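Local coordinates for nonstructural protein 2 (Human rotavirus C, PDB 2GU0) that binds single-stranded RNA, hydrolyses nucleoside triphosphates and assembles into octamers that take part in viral genome replication and packaging within viroplasms, at the interface of chains A and B and the interface of chains A and C. Coordinates in Å, arbitrary orientation; residue numbers count along the deposited sequence, not the author numbering. Chains: chain A/B/C, Nonstructural protein 2.

Contact 1: the interface of chains A and B. Residues chain A 117, 123-124, 149-150, 154-155, 157; chain B 47-48.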
loop_
_atom_site.group_PDB
_atom_site.type_symbol
_atom_site.label_atom_id
_atom_site.label_comp_id
_atom_site.label_asym_id
_atom_site.label_seq_id
_atom_site.Cartn_x
_atom_site.Cartn_y
_atom_site.Cartn_z
ATOM N N ARG A 117 -17.691 -8.793 -22.714
ATOM C CA ARG A 117 -17.230 -9.631 -23.815
ATOM C C ARG A 117 -16.287 -8.815 -24.672
ATOM O O ARG A 117 -15.228 -9.283 -25.066
ATOM C CB ARG A 117 -18.393 -10.116 -24.695
ATOM C CG ARG A 117 -19.257 -11.224 -24.110
ATOM C CD ARG A 117 -20.122 -11.843 -25.192
ATOM N NE ARG A 117 -19.294 -12.378 -26.263
ATOM C CZ ARG A 117 -19.734 -12.716 -27.471
ATOM N NH1 ARG A 117 -21.013 -12.582 -27.788
ATOM N NH2 ARG A 117 -18.881 -13.176 -28.373
ATOM N N ASP A 123 -11.994 -12.708 -26.423
ATOM C CA ASP A 123 -13.304 -12.840 -27.041
ATOM C C ASP A 123 -13.299 -12.299 -28.466
ATOM O O ASP A 123 -12.598 -11.345 -28.773
ATOM C CB ASP A 123 -14.356 -12.124 -26.191
ATOM C CG ASP A 123 -15.759 -12.338 -26.704
ATOM O OD1 ASP A 123 -16.041 -12.004 -27.870
ATOM O OD2 ASP A 123 -16.591 -12.840 -25.941
ATOM N N ILE A 124 -14.086 -12.921 -29.335
ATOM C CA ILE A 124 -14.155 -12.510 -30.732
ATOM C C ILE A 124 -14.686 -11.105 -30.904
ATOM O O ILE A 124 -14.344 -10.433 -31.880
ATOM C CB ILE A 124 -15.047 -13.461 -31.578
ATOM C CG1 ILE A 124 -16.459 -13.515 -30.999
ATOM C CG2 ILE A 124 -14.433 -14.858 -31.628
ATOM C CD1 ILE A 124 -17.394 -14.452 -31.764
ATOM N N THR A 149 -25.083 -18.038 -30.886
ATOM C CA THR A 149 -24.040 -18.075 -29.873
ATOM C C THR A 149 -22.955 -17.015 -29.967
ATOM O O THR A 149 -22.509 -16.499 -28.951
ATOM C CB THR A 149 -23.365 -19.454 -29.828
ATOM O OG1 THR A 149 -24.315 -20.431 -29.382
ATOM C CG2 THR A 149 -22.175 -19.439 -28.867
ATOM N N PRO A 150 -22.494 -16.691 -31.185
ATOM C CA PRO A 150 -21.443 -15.676 -31.343
ATOM C C PRO A 150 -21.869 -14.306 -30.843
ATOM O O PRO A 150 -21.025 -13.459 -30.533
ATOM C CB PRO A 150 -21.192 -15.673 -32.845
ATOM C CG PRO A 150 -21.464 -17.076 -33.228
ATOM C CD PRO A 150 -22.736 -17.384 -32.461
ATOM N N SER A 154 -23.378 -13.051 -22.981
ATOM C CA SER A 154 -22.335 -13.487 -22.059
ATOM C C SER A 154 -21.303 -14.541 -22.494
ATOM O O SER A 154 -21.615 -15.490 -23.212
ATOM C CB SER A 154 -23.008 -13.933 -20.750
ATOM O OG SER A 154 -22.146 -14.692 -19.923
ATOM N N ASN A 155 -20.080 -14.339 -21.998
ATOM C CA ASN A 155 -18.880 -15.168 -22.196
ATOM C C ASN A 155 -18.875 -16.426 -21.365
ATOM O O ASN A 155 -18.475 -17.493 -21.823
ATOM C CB ASN A 155 -17.629 -14.418 -21.734
ATOM C CG ASN A 155 -17.064 -13.544 -22.784
ATOM O OD1 ASN A 155 -16.139 -12.792 -22.536
ATOM N ND2 ASN A 155 -17.610 -13.638 -23.987
ATOM N N ILE A 157 -19.016 -19.398 -20.387
ATOM C CA ILE A 157 -19.475 -20.664 -20.950
ATOM C C ILE A 157 -19.444 -21.819 -19.968
ATOM O O ILE A 157 -18.378 -22.281 -19.560
ATOM C CB ILE A 157 -18.662 -21.045 -22.182
ATOM C CG1 ILE A 157 -18.942 -20.040 -23.289
ATOM C CG2 ILE A 157 -19.023 -22.456 -22.622
ATOM C CD1 ILE A 157 -18.231 -20.344 -24.578
ATOM N N ILE B 47 -15.984 -20.978 -30.723
ATOM C CA ILE B 47 -16.957 -19.985 -31.148
ATOM C C ILE B 47 -16.671 -18.644 -30.473
ATOM O O ILE B 47 -16.254 -17.690 -31.127
ATOM C CB ILE B 47 -18.399 -20.427 -30.837
ATOM C CG1 ILE B 47 -18.621 -21.847 -31.354
ATOM C CG2 ILE B 47 -19.382 -19.499 -31.517
ATOM C CD1 ILE B 47 -20.018 -22.370 -31.149
ATOM N N LEU B 48 -16.860 -18.558 -29.171
ATOM C CA LEU B 48 -16.600 -17.292 -28.501
ATOM C C LEU B 48 -15.117 -16.892 -28.300
ATOM O O LEU B 48 -14.789 -15.698 -28.276
ATOM C CB LEU B 48 -17.303 -17.285 -27.147
ATOM C CG LEU B 48 -18.819 -17.410 -27.200
ATOM C CD1 LEU B 48 -19.398 -17.243 -25.796
ATOM C CD2 LEU B 48 -19.365 -16.356 -28.148
#
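B:Leu48 plugs into a pocket formed by A:Arg117, A:Thr149, A:Pro150 and A:Ile157, at a subunit interface of the NSP2 homooctamer. From CB, which passes 4.1 Å from the CD1 methyl of A:Ile157, and with CG anti to its own carbonyl carbon (chi1 -62°), the side chain runs on past the same methyl and then forks. The CD1 branch packs against A:Ile157, 3.5 Å from that residue's CD1. The CD2 branch turns towards polar company: it lies near the carbonyl O of A:Thr149 and 3.7 Å from CZ of the A:Arg117 guanidinium, whose side chain it meets at about a right angle.

That guanidinium is held from within chain A. NE gives OD2 of the A:Asp123 carboxylate a nearly straight hydrogen bond of 2.8 Å, which is also a salt bridge, while NH2 takes the syn lone pair of OD1. NH1 and NH2 both close end-on onto the carbonyl O of A:Pro150, reaching it from one face, above the carbonyl plane. The guanidinium, its rotation probably fixed by these bonds, thus offers a wall to a leucine methyl.

Next door, the CG2 branch of B:Ile47 sits 3.6 Å from CG of the A:Pro150 ring. On the backbone, the carbonyl O of B:Leu48 accepts a hydrogen bond from N of A:Ile124, 3.1 Å long and bent to 150° at the hydrogen.

Contact 2: the interface of chains A and C. Residues chain A 207-208, 211-212; chain C 207-208, 211.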
loop_
_atom_site.group_PDB
_atom_site.type_symbol
_atom_site.label_atom_id
_atom_site.label_comp_id
_atom_site.label_asym_id
_atom_site.label_seq_id
_atom_site.Cartn_x
_atom_site.Cartn_y
_atom_site.Cartn_z
ATOM N N ARG A 207 -31.455 -31.612 -17.553
ATOM C CA ARG A 207 -32.323 -32.107 -16.496
ATOM C C ARG A 207 -31.466 -32.480 -15.308
ATOM O O ARG A 207 -31.811 -32.182 -14.168
ATOM C CB ARG A 207 -33.117 -33.322 -16.942
ATOM C CG ARG A 207 -34.452 -33.005 -17.568
ATOM C CD ARG A 207 -35.479 -34.066 -17.190
ATOM N NE ARG A 207 -36.326 -33.629 -16.084
ATOM C CZ ARG A 207 -36.994 -34.445 -15.276
ATOM N NH1 ARG A 207 -36.916 -35.762 -15.433
ATOM N NH2 ARG A 207 -37.751 -33.937 -14.310
ATOM N N TYR A 208 -30.333 -33.116 -15.583
ATOM C CA TYR A 208 -29.427 -33.527 -14.523
ATOM C C TYR A 208 -28.509 -32.397 -14.013
ATOM O O TYR A 208 -28.238 -32.310 -12.814
ATOM C CB TYR A 208 -28.594 -34.725 -14.997
ATOM C CG TYR A 208 -27.610 -35.220 -13.971
ATOM C CD1 TYR A 208 -28.029 -35.969 -12.873
ATOM C CD2 TYR A 208 -26.261 -34.900 -14.073
ATOM C CE1 TYR A 208 -27.121 -36.385 -11.897
ATOM C CE2 TYR A 208 -25.350 -35.309 -13.110
ATOM C CZ TYR A 208 -25.781 -36.047 -12.023
ATOM O OH TYR A 208 -24.869 -36.429 -11.064
ATOM N N ASN A 211 -31.359 -29.154 -12.650
ATOM C CA ASN A 211 -32.660 -29.686 -12.271
ATOM C C ASN A 211 -33.594 -28.658 -11.653
ATOM O O ASN A 211 -34.809 -28.794 -11.753
ATOM C CB ASN A 211 -32.505 -30.903 -11.338
ATOM C CG ASN A 211 -32.356 -30.523 -9.876
ATOM O OD1 ASN A 211 -31.302 -30.056 -9.442
ATOM N ND2 ASN A 211 -33.421 -30.729 -9.103
ATOM N N LYS A 212 -33.039 -27.627 -11.027
ATOM C CA LYS A 212 -33.859 -26.582 -10.408
ATOM C C LYS A 212 -34.435 -25.601 -11.437
ATOM O O LYS A 212 -35.292 -24.771 -11.112
ATOM C CB LYS A 212 -33.031 -25.790 -9.389
ATOM C CG LYS A 212 -32.755 -26.502 -8.081
ATOM C CD LYS A 212 -31.941 -25.599 -7.166
ATOM C CE LYS A 212 -31.826 -26.160 -5.747
ATOM N NZ LYS A 212 -30.943 -25.322 -4.857
ATOM N N ARG C 207 -32.893 -34.538 -2.459
ATOM C CA ARG C 207 -32.925 -34.957 -3.855
ATOM C C ARG C 207 -33.155 -33.825 -4.836
ATOM O O ARG C 207 -32.817 -33.934 -6.017
ATOM C CB ARG C 207 -33.999 -36.024 -4.051
ATOM C CG ARG C 207 -33.841 -36.805 -5.325
ATOM C CD ARG C 207 -34.276 -38.232 -5.117
ATOM N NE ARG C 207 -33.973 -39.046 -6.287
ATOM C CZ ARG C 207 -34.571 -38.911 -7.463
ATOM N NH1 ARG C 207 -35.513 -37.989 -7.624
ATOM N NH2 ARG C 207 -34.225 -39.697 -8.475
ATOM N N TYR C 208 -33.738 -32.737 -4.349
ATOM C CA TYR C 208 -34.005 -31.593 -5.201
ATOM C C TYR C 208 -32.820 -30.627 -5.207
ATOM O O TYR C 208 -32.272 -30.301 -6.266
ATOM C CB TYR C 208 -35.256 -30.864 -4.722
ATOM C CG TYR C 208 -35.656 -29.737 -5.632
ATOM C CD1 TYR C 208 -36.171 -29.992 -6.904
ATOM C CD2 TYR C 208 -35.468 -28.411 -5.250
ATOM C CE1 TYR C 208 -36.487 -28.951 -7.781
ATOM C CE2 TYR C 208 -35.776 -27.362 -6.114
ATOM C CZ TYR C 208 -36.282 -27.639 -7.380
ATOM O OH TYR C 208 -36.545 -26.610 -8.254
ATOM N N ASN C 211 -29.356 -32.855 -6.074
ATOM C CA ASN C 211 -29.571 -33.978 -6.976
ATOM C C ASN C 211 -28.348 -34.631 -7.582
ATOM O O ASN C 211 -28.451 -35.741 -8.089
ATOM C CB ASN C 211 -30.508 -33.580 -8.117
ATOM C CG ASN C 211 -29.835 -32.684 -9.129
ATOM O OD1 ASN C 211 -29.386 -31.593 -8.789
ATOM N ND2 ASN C 211 -29.757 -33.138 -10.377
#
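A:Asn211 and C:Asn211 reach past each other in opposite directions, each amide crossing to the main chain of the other subunit. In this protein of the rotavirus NSP2 family, whose fold carries a HIT-like motif, the asparagine lies in the short loop between helix 196-209 and strand 213-216. The interface as a whole is two-fold symmetric, and the two asparagines make a reciprocal pair within it.

The tight part is this exchange. ND2 of C:Asn211 donates to the carbonyl O of A:Tyr208 at 3.0 Å, and ND2 of A:Asn211 donates to the carbonyl O of C:Tyr208 at 3.1 Å. The second donor lies in the carbonyl plane, on a lone pair; the first is somewhat tilted from its plane. Each accepting oxygen lies almost in the plane of the amide that donates to it, which fixes how that amide is turned. Both asparagines place CG between backbone N and carbonyl carbon, the crowded position (chi1 85° in chain A and 74° in chain C), a torsion that carries the amide over to the partner's main chain. The two amide planes stand 44° apart, with their CG atoms 3.4 Å from each other. The OD1 atoms come much closer than two acceptors should, so the local fit there is doubtful.

Away from the pair the contact slackens. The aliphatic chain of A:Lys212 runs by the ring of C:Tyr208, its CG 3.7 Å from CE2, and the phenol OH of that tyrosine points to the lysine backbone, 3.4 Å from CA. The partner hides 50 Å² of C:Tyr208, and the two-fold implies a twin of this lysine contact with the chains exchanged. At the loose margin, A:Arg207 and C:Arg207 each have about 1 Å² hidden by the other chain.

Chain A takes part in both contacts, using different residues; the C-alpha centres of the two contacts lie about 27 Å apart. Contact 1 belongs to an interface that is not an exact two-fold, contact 2 to a two-fold one; together they let one subunit hold two neighbours in different ways, which fits a subunit built into an octamer. In chain A, contact 1 draws on the end of helix 108-119, the start of strand 157-160 and loops and 3-10 turns between them, contact 2 on the end of helix 196-209 and the loop leading to strand 213-216. The predicted active-site A:His222 lies about 14 Å from the centre of contact 1 and about 21 Å from that of contact 2.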